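Local coordinates for Serine/threonine-protein kinase Tel1 (Chaetomium thermophilum, PDB 6SKY) that probably senses DNA damage as an ATM-family serine/threonine kinase, using ATP to phosphorylate proteins and so activate checkpoint signalling, at residues 2697-2700 against 2705-2708; 2792-2797 against 2938-2943; 2709-2714 against 2928-2933. All coordinates share one frame; numbering follows the deposited sequence.

Interaction 1. Residues 2697-2700 against 2705-2708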
loop_
_atom_site.group_PDB
_atom_site.type_symbol
_atom_site.label_atom_id
_atom_site.label_comp_id
_atom_site.label_asym_id
_atom_site.label_seq_id
_atom_site.Cartn_x
_atom_site.Cartn_y
_atom_site.Cartn_z
ATOM N N ASN A 2697 0.726 45.327 -25.548
ATOM C CA ASN A 2697 0.351 45.693 -26.908
ATOM C C ASN A 2697 -0.169 44.494 -27.683
ATOM O O ASN A 2697 -1.064 44.638 -28.518
ATOM C CB ASN A 2697 1.531 46.323 -27.637
ATOM C CG ASN A 2697 1.795 47.737 -27.189
ATOM O OD1 ASN A 2697 0.896 48.424 -26.710
ATOM N ND2 ASN A 2697 3.032 48.185 -27.343
ATOM N N ALA A 2698 0.383 43.313 -27.442
ATOM C CA ALA A 2698 -0.090 42.117 -28.133
ATOM C C ALA A 2698 -1.146 41.380 -27.328
ATOM O O ALA A 2698 -1.098 40.166 -27.192
ATOM C CB ALA A 2698 1.083 41.200 -28.444
ATOM N N GLN A 2699 -2.143 42.099 -26.829
ATOM C CA GLN A 2699 -3.178 41.486 -26.015
ATOM C C GLN A 2699 -4.437 41.178 -26.804
ATOM O O GLN A 2699 -5.200 40.290 -26.414
ATOM C CB GLN A 2699 -3.521 42.397 -24.834
ATOM C CG GLN A 2699 -4.573 41.853 -23.905
ATOM C CD GLN A 2699 -4.741 42.697 -22.666
ATOM O OE1 GLN A 2699 -3.775 43.237 -22.135
ATOM N NE2 GLN A 2699 -5.973 42.814 -22.195
ATOM N N THR A 2700 -4.651 41.870 -27.914
ATOM C CA THR A 2700 -5.812 41.682 -28.770
ATOM C C THR A 2700 -5.415 40.983 -30.061
ATOM O O THR A 2700 -5.864 41.342 -31.147
ATOM C CB THR A 2700 -6.474 43.019 -29.072
ATOM O OG1 THR A 2700 -5.510 43.895 -29.664
ATOM C CG2 THR A 2700 -6.992 43.644 -27.795
ATOM N N THR A 2705 0.778 34.898 -31.954
ATOM C CA THR A 2705 1.525 36.144 -31.844
ATOM C C THR A 2705 1.827 36.475 -30.392
ATOM O O THR A 2705 2.915 36.965 -30.074
ATOM C CB THR A 2705 0.750 37.276 -32.510
ATOM O OG1 THR A 2705 0.683 37.035 -33.918
ATOM C CG2 THR A 2705 1.429 38.607 -32.276
ATOM N N ARG A 2706 0.885 36.197 -29.491
ATOM C CA ARG A 2706 1.130 36.430 -28.074
ATOM C C ARG A 2706 2.277 35.575 -27.564
ATOM O O ARG A 2706 3.155 36.067 -26.851
ATOM C CB ARG A 2706 -0.136 36.158 -27.272
ATOM C CG ARG A 2706 -1.251 37.096 -27.598
ATOM C CD ARG A 2706 -2.470 36.824 -26.769
ATOM N NE ARG A 2706 -2.354 37.395 -25.440
ATOM C CZ ARG A 2706 -3.303 37.324 -24.516
ATOM N NH1 ARG A 2706 -3.117 37.874 -23.326
ATOM N NH2 ARG A 2706 -4.437 36.703 -24.786
ATOM N N ILE A 2707 2.301 34.295 -27.934
ATOM C CA ILE A 2707 3.370 33.420 -27.470
ATOM C C ILE A 2707 4.703 33.822 -28.084
ATOM O O ILE A 2707 5.747 33.756 -27.426
ATOM C CB ILE A 2707 3.026 31.954 -27.763
ATOM C CG1 ILE A 2707 1.787 31.542 -26.986
ATOM C CG2 ILE A 2707 4.151 31.072 -27.353
ATOM C CD1 ILE A 2707 1.485 30.079 -27.060
ATOM N N ALA A 2708 4.700 34.259 -29.341
ATOM C CA ALA A 2708 5.946 34.698 -29.955
ATOM C C ALA A 2708 6.495 35.941 -29.272
ATOM O O ALA A 2708 7.700 36.031 -29.010
ATOM C CB ALA A 2708 5.732 34.956 -31.440
#
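Ala-2698 and Arg-2706 bring the two backbones closest, with their CA atoms 5.8 Å apart. Residues 2697-2700 lie in the loop between helix 2688-2697 and helix 2703-2714, while 2705-2708 already belong to helix 2703-2714. The side chain of Arg-2706 reaches back across the gap: its CG sits 3.1 Å from Ala-2698 O, and the CD atom beyond it is 3.6 Å from the same oxygen. A bend at chi3 (80°) then turns the guanidinium toward Gln-2699, whose carbonyl O lies 3.9 Å above the guanidinium plane, over its centre. That is an approach onto the flat face, not along the N-H directions, and no hydrogen bond spans the two segments. The contact lies where a short loop joins two consecutive helices in the kinase domain of a PI3/PI4-kinase family member, the second helix folding its arginine over the linker. At the far end of the arginine, NH1 of Arg-2706 is 4.3 Å from CG of Gln-2699. An alanine in place of Arg-2706 would remove everything beyond CB and would probably leave the Ala-2698 and Gln-2699 carbonyls without their cationic neighbour and the loop less firmly packed on the helix. The arginine also touches Val-2792 and Val-2935.

Interaction 2. Residues 2792-2797 against 2938-2943; sequences VPELVP and SGWAAY
Trp-2940 reaches across to the 2792-2797 loop and meets it at two points of its indole, one on each ring. With chi1 at -155° its CG lies anti to the backbone N, which points the indole toward Glu-2794 and Val-2796. The carboxylate of Glu-2794 comes to the five-membered ring, OE2 standing 3.9 Å from Trp-2940 CD1; the carboxylate and ring planes are 56° apart, neither stacked nor perpendicular. The Glu-2794 chain is extended beyond CG (chi2 172°), and this carries the acid out to CD1 of Trp-2940, where it meets the indole at a slant. Its other oxygen, OE1, accepts a hydrogen bond from the backbone N of Asp-2760. At the six-membered ring the contact is apolar: CG2 of Val-2796 lies 3.9 Å from Trp-2940 CZ2 and 4.2 Å from CH2 of the same ring, approaching obliquely. No hydrogen bond joins the two segments, whose nearest CA atoms, those of Glu-2794 and Trp-2940, are 8.7 Å apart, so side chains alone span the gap. Arg-2799 adds a cation-pi contact to the indole. The side chain of Trp-2940 is about 10 Å from the bound ATP analogue, and that of Glu-2794 is about 11 Å from the magnesium ion. This is the C-terminal FATC segment of a PIKK docking its tryptophan on the loop that follows the magnesium-binding Asp-2779, the activation-loop region of the kinase.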
loop_
_atom_site.group_PDB
_atom_site.type_symbol
_atom_site.label_atom_id
_atom_site.label_comp_id
_atom_site.label_asym_id
_atom_site.label_seq_id
_atom_site.Cartn_x
_atom_site.Cartn_y
_atom_site.Cartn_z
ATOM N N VAL A 2792 -9.318 38.906 -18.965
ATOM C CA VAL A 2792 -8.140 38.134 -19.352
ATOM C C VAL A 2792 -7.880 37.123 -18.246
ATOM O O VAL A 2792 -7.241 37.462 -17.244
ATOM C CB VAL A 2792 -6.923 39.037 -19.580
ATOM C CG1 VAL A 2792 -5.875 38.307 -20.369
ATOM C CG2 VAL A 2792 -7.333 40.294 -20.287
ATOM N N PRO A 2793 -8.342 35.887 -18.381
ATOM C CA PRO A 2793 -8.384 34.977 -17.236
ATOM C C PRO A 2793 -7.002 34.620 -16.708
ATOM O O PRO A 2793 -5.995 34.699 -17.408
ATOM C CB PRO A 2793 -9.085 33.741 -17.802
ATOM C CG PRO A 2793 -9.737 34.196 -19.037
ATOM C CD PRO A 2793 -8.891 35.267 -19.590
ATOM N N GLU A 2794 -6.974 34.221 -15.440
ATOM C CA GLU A 2794 -5.773 33.701 -14.789
ATOM C C GLU A 2794 -5.880 32.184 -14.785
ATOM O O GLU A 2794 -6.549 31.605 -13.931
ATOM C CB GLU A 2794 -5.634 34.242 -13.372
ATOM C CG GLU A 2794 -5.432 35.738 -13.281
ATOM C CD GLU A 2794 -5.500 36.251 -11.858
ATOM O OE1 GLU A 2794 -5.707 35.435 -10.939
ATOM O OE2 GLU A 2794 -5.354 37.472 -11.657
ATOM N N LEU A 2795 -5.209 31.540 -15.730
ATOM C CA LEU A 2795 -5.353 30.110 -15.960
ATOM C C LEU A 2795 -4.137 29.320 -15.487
ATOM O O LEU A 2795 -3.743 28.337 -16.109
ATOM C CB LEU A 2795 -5.623 29.837 -17.435
ATOM C CG LEU A 2795 -6.829 30.558 -18.041
ATOM C CD1 LEU A 2795 -6.860 30.368 -19.535
ATOM C CD2 LEU A 2795 -8.123 30.079 -17.427
ATOM N N VAL A 2796 -3.534 29.732 -14.379
ATOM C CA VAL A 2796 -2.425 28.996 -13.778
ATOM C C VAL A 2796 -2.835 28.606 -12.366
ATOM O O VAL A 2796 -3.591 29.343 -11.724
ATOM C CB VAL A 2796 -1.133 29.823 -13.767
ATOM C CG1 VAL A 2796 -0.552 29.911 -15.147
ATOM C CG2 VAL A 2796 -1.405 31.201 -13.222
ATOM N N PRO A 2797 -2.373 27.473 -11.840
ATOM C CA PRO A 2797 -2.769 27.097 -10.481
ATOM C C PRO A 2797 -2.125 27.952 -9.407
ATOM O O PRO A 2797 -2.726 28.150 -8.346
ATOM C CB PRO A 2797 -2.326 25.635 -10.388
ATOM C CG PRO A 2797 -1.270 25.506 -11.379
ATOM C CD PRO A 2797 -1.593 26.418 -12.493
ATOM N N SER A 2938 -1.088 41.381 -18.460
ATOM C CA SER A 2938 0.234 41.994 -18.424
ATOM C C SER A 2938 0.590 42.522 -17.044
ATOM O O SER A 2938 1.773 42.612 -16.708
ATOM C CB SER A 2938 0.316 43.117 -19.444
ATOM O OG SER A 2938 -0.390 44.252 -18.996
ATOM N N GLY A 2939 -0.404 42.892 -16.237
ATOM C CA GLY A 2939 -0.127 43.334 -14.885
ATOM C C GLY A 2939 0.268 42.215 -13.953
ATOM O O GLY A 2939 0.883 42.472 -12.918
ATOM N N TRP A 2940 -0.115 40.990 -14.283
ATOM C CA TRP A 2940 0.393 39.755 -13.697
ATOM C C TRP A 2940 1.726 39.512 -14.372
ATOM O O TRP A 2940 1.795 38.898 -15.432
ATOM C CB TRP A 2940 -0.583 38.623 -13.974
ATOM C CG TRP A 2940 -0.607 37.460 -13.053
ATOM C CD1 TRP A 2940 -1.535 37.207 -12.106
ATOM C CD2 TRP A 2940 0.289 36.350 -13.039
ATOM N NE1 TRP A 2940 -1.268 36.027 -11.482
ATOM C CE2 TRP A 2940 -0.148 35.478 -12.042
ATOM C CE3 TRP A 2940 1.429 36.016 -13.766
ATOM C CZ2 TRP A 2940 0.510 34.299 -11.750
ATOM C CZ3 TRP A 2940 2.076 34.849 -13.474
ATOM C CH2 TRP A 2940 1.619 34.006 -12.476
ATOM N N ALA A 2941 2.802 40.017 -13.787
ATOM C CA ALA A 2941 4.052 40.064 -14.534
ATOM C C ALA A 2941 4.637 38.677 -14.722
ATOM O O ALA A 2941 5.412 38.206 -13.890
ATOM C CB ALA A 2941 5.059 40.960 -13.824
ATOM N N ALA A 2942 4.291 38.018 -15.823
ATOM C CA ALA A 2942 4.726 36.645 -16.017
ATOM C C ALA A 2942 6.133 36.572 -16.578
ATOM O O ALA A 2942 6.838 35.588 -16.339
ATOM C CB ALA A 2942 3.757 35.915 -16.936
ATOM N N TYR A 2943 6.547 37.584 -17.337
ATOM C CA TYR A 2943 7.924 37.649 -17.808
ATOM C C TYR A 2943 8.893 37.672 -16.640
ATOM O O TYR A 2943 9.982 37.098 -16.718
ATOM C CB TYR A 2943 8.115 38.882 -18.684
ATOM C CG TYR A 2943 7.665 40.149 -18.018
ATOM C CD1 TYR A 2943 8.538 40.905 -17.276
ATOM C CD2 TYR A 2943 6.359 40.577 -18.116
ATOM C CE1 TYR A 2943 8.133 42.044 -16.653
ATOM C CE2 TYR A 2943 5.942 41.721 -17.496
ATOM C CZ TYR A 2943 6.837 42.450 -16.767
ATOM O OH TYR A 2943 6.436 43.600 -16.141
#

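Interaction 3. Residues 2709-2714 against 2928-2933; sequences VYRRVT and TSVSNL
Tyr-2710 and Val-2930 make the first of the apolar contacts: CG1 of the valine meets the tyrosine ring at its edge, near the ring plane, 3.7 Å from Tyr-2710 CD1. Further along the ring, Leu-2933 CB lies 4.0 Å from Tyr-2710 CZ. With CG anti to the backbone N (chi1 178°), the ring is sent out from helix 2703-2714 toward both residues of the short helix 2930-2933. Two groups lie over opposite faces of the ring, both offset toward its rim: Thr-2714 CG2, 3.6 Å above the plane, and Leu-2933 O, 4.0 Å from it. In this way a helix of the kinase domain packs against the FATC segment, the C-terminal element characteristic of PIKKs. Arg-2711 adds a charged group against an aliphatic one; its guanidinium is roofed by Val-2930 CG1, 4.0 Å above the plane and over the centre. Hydrogen bonding stays within each segment or goes outside the pair. Tyr-2710 OH bonds weakly to Ala-2942 O. At the start of the short helix Ser-2929 holds the N-cap position, and its carbonyl accepts from both Asn-2932 N and Leu-2933 N. The hydroxyls of Ser-2929 and Ser-2931 are hydrogen-bonded at 3.2 Å between their OG atoms.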
loop_
_atom_site.group_PDB
_atom_site.type_symbol
_atom_site.label_atom_id
_atom_site.label_comp_id
_atom_site.label_asym_id
_atom_site.label_seq_id
_atom_site.Cartn_x
_atom_site.Cartn_y
_atom_site.Cartn_z
ATOM N N VAL A 2709 5.627 36.906 -28.966
ATOM C CA VAL A 2709 6.066 38.113 -28.274
ATOM C C VAL A 2709 6.568 37.777 -26.880
ATOM O O VAL A 2709 7.553 38.350 -26.402
ATOM C CB VAL A 2709 4.927 39.143 -28.232
ATOM C CG1 VAL A 2709 5.254 40.248 -27.270
ATOM C CG2 VAL A 2709 4.704 39.708 -29.605
ATOM N N TYR A 2710 5.917 36.828 -26.212
ATOM C CA TYR A 2710 6.350 36.457 -24.873
ATOM C C TYR A 2710 7.718 35.793 -24.894
ATOM O O TYR A 2710 8.561 36.079 -24.039
ATOM C CB TYR A 2710 5.318 35.544 -24.233
ATOM C CG TYR A 2710 5.711 35.067 -22.871
ATOM C CD1 TYR A 2710 6.182 33.787 -22.682
ATOM C CD2 TYR A 2710 5.613 35.893 -21.775
ATOM C CE1 TYR A 2710 6.541 33.349 -21.454
ATOM C CE2 TYR A 2710 5.971 35.459 -20.541
ATOM C CZ TYR A 2710 6.435 34.186 -20.387
ATOM O OH TYR A 2710 6.803 33.730 -19.154
ATOM N N ARG A 2711 7.960 34.896 -25.850
ATOM C CA ARG A 2711 9.286 34.298 -25.955
ATOM C C ARG A 2711 10.337 35.351 -26.261
ATOM O O ARG A 2711 11.430 35.337 -25.682
ATOM C CB ARG A 2711 9.303 33.218 -27.024
ATOM C CG ARG A 2711 8.532 31.987 -26.672
ATOM C CD ARG A 2711 8.735 30.941 -27.731
ATOM N NE ARG A 2711 7.753 29.872 -27.644
ATOM C CZ ARG A 2711 7.931 28.757 -26.950
ATOM N NH1 ARG A 2711 6.984 27.834 -26.925
ATOM N NH2 ARG A 2711 9.057 28.569 -26.279
ATOM N N ARG A 2712 10.022 36.277 -27.164
ATOM C CA ARG A 2712 10.968 37.332 -27.496
ATOM C C ARG A 2712 11.290 38.193 -26.284
ATOM O O ARG A 2712 12.425 38.647 -26.123
ATOM C CB ARG A 2712 10.403 38.188 -28.621
ATOM C CG ARG A 2712 11.371 39.181 -29.201
ATOM C CD ARG A 2712 10.644 40.335 -29.856
ATOM N NE ARG A 2712 9.305 39.966 -30.305
ATOM C CZ ARG A 2712 9.044 39.301 -31.425
ATOM N NH1 ARG A 2712 7.793 39.012 -31.750
ATOM N NH2 ARG A 2712 10.035 38.913 -32.214
ATOM N N VAL A 2713 10.306 38.438 -25.424
ATOM C CA VAL A 2713 10.540 39.298 -24.268
ATOM C C VAL A 2713 11.309 38.564 -23.179
ATOM O O VAL A 2713 12.187 39.144 -22.539
ATOM C CB VAL A 2713 9.208 39.860 -23.745
ATOM C CG1 VAL A 2713 9.178 39.864 -22.239
ATOM C CG2 VAL A 2713 9.008 41.258 -24.259
ATOM N N THR A 2714 11.010 37.289 -22.942
ATOM C CA THR A 2714 11.754 36.583 -21.910
ATOM C C THR A 2714 13.128 36.130 -22.372
ATOM O O THR A 2714 13.922 35.694 -21.539
ATOM C CB THR A 2714 10.983 35.374 -21.390
ATOM O OG1 THR A 2714 10.906 34.373 -22.402
ATOM C CG2 THR A 2714 9.605 35.775 -20.972
ATOM N N THR A 2928 4.303 26.346 -15.070
ATOM C CA THR A 2928 5.505 26.867 -15.706
ATOM C C THR A 2928 5.432 26.824 -17.223
ATOM O O THR A 2928 6.434 27.097 -17.884
ATOM C CB THR A 2928 6.736 26.096 -15.235
ATOM O OG1 THR A 2928 6.498 24.696 -15.346
ATOM C CG2 THR A 2928 7.057 26.413 -13.803
ATOM N N SER A 2929 4.275 26.506 -17.786
ATOM C CA SER A 2929 4.146 26.341 -19.225
ATOM C C SER A 2929 4.167 27.684 -19.934
ATOM O O SER A 2929 3.499 28.628 -19.518
ATOM C CB SER A 2929 2.851 25.606 -19.541
ATOM O OG SER A 2929 2.682 25.442 -20.930
ATOM N N VAL A 2930 4.931 27.765 -21.022
ATOM C CA VAL A 2930 5.049 29.021 -21.753
ATOM C C VAL A 2930 3.761 29.346 -22.494
ATOM O O VAL A 2930 3.454 30.515 -22.733
ATOM C CB VAL A 2930 6.255 28.960 -22.705
ATOM C CG1 VAL A 2930 6.286 30.162 -23.618
ATOM C CG2 VAL A 2930 7.532 28.889 -21.911
ATOM N N SER A 2931 2.976 28.338 -22.852
ATOM C CA SER A 2931 1.710 28.606 -23.511
ATOM C C SER A 2931 0.621 29.029 -22.541
ATOM O O SER A 2931 -0.412 29.539 -22.979
ATOM C CB SER A 2931 1.256 27.377 -24.287
ATOM O OG SER A 2931 0.820 26.357 -23.415
ATOM N N ASN A 2932 0.815 28.817 -21.244
ATOM C CA ASN A 2932 -0.105 29.329 -20.239
ATOM C C ASN A 2932 0.325 30.675 -19.701
ATOM O O ASN A 2932 -0.525 31.495 -19.357
ATOM C CB ASN A 2932 -0.220 28.359 -19.068
ATOM C CG ASN A 2932 -0.835 27.060 -19.459
ATOM O OD1 ASN A 2932 -1.109 26.822 -20.627
ATOM N ND2 ASN A 2932 -1.054 26.199 -18.486
ATOM N N LEU A 2933 1.627 30.911 -19.611
ATOM C CA LEU A 2933 2.136 32.170 -19.104
ATOM C C LEU A 2933 2.090 33.275 -20.140
ATOM O O LEU A 2933 2.151 34.448 -19.772
ATOM C CB LEU A 2933 3.568 31.991 -18.608
ATOM C CG LEU A 2933 3.783 31.110 -17.383
ATOM C CD1 LEU A 2933 5.244 30.975 -17.124
ATOM C CD2 LEU A 2933 3.113 31.701 -16.180
#

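The three contacts cluster on one side of the chain's centre, their centres 10 to 13 Å apart. Interactions 1 and 3 share helix 2703-2714, the first using its start and the third its end, while interactions 2 and 3 both draw on the FATC region. Along the chain interaction 1 closes before the others open; the segments of 2 and 3 alternate. Direct touches tie them together: Gln-2699 and Arg-2706 pack on Val-2792, Ile-2707 on Ser-2931, and Tyr-2943 on Val-2713. The C-terminal segment therefore meets both helix 2703-2714 and the 2792-2797 loop, joining this part of the kinase domain to the neighbourhood of the nucleotide and magnesium.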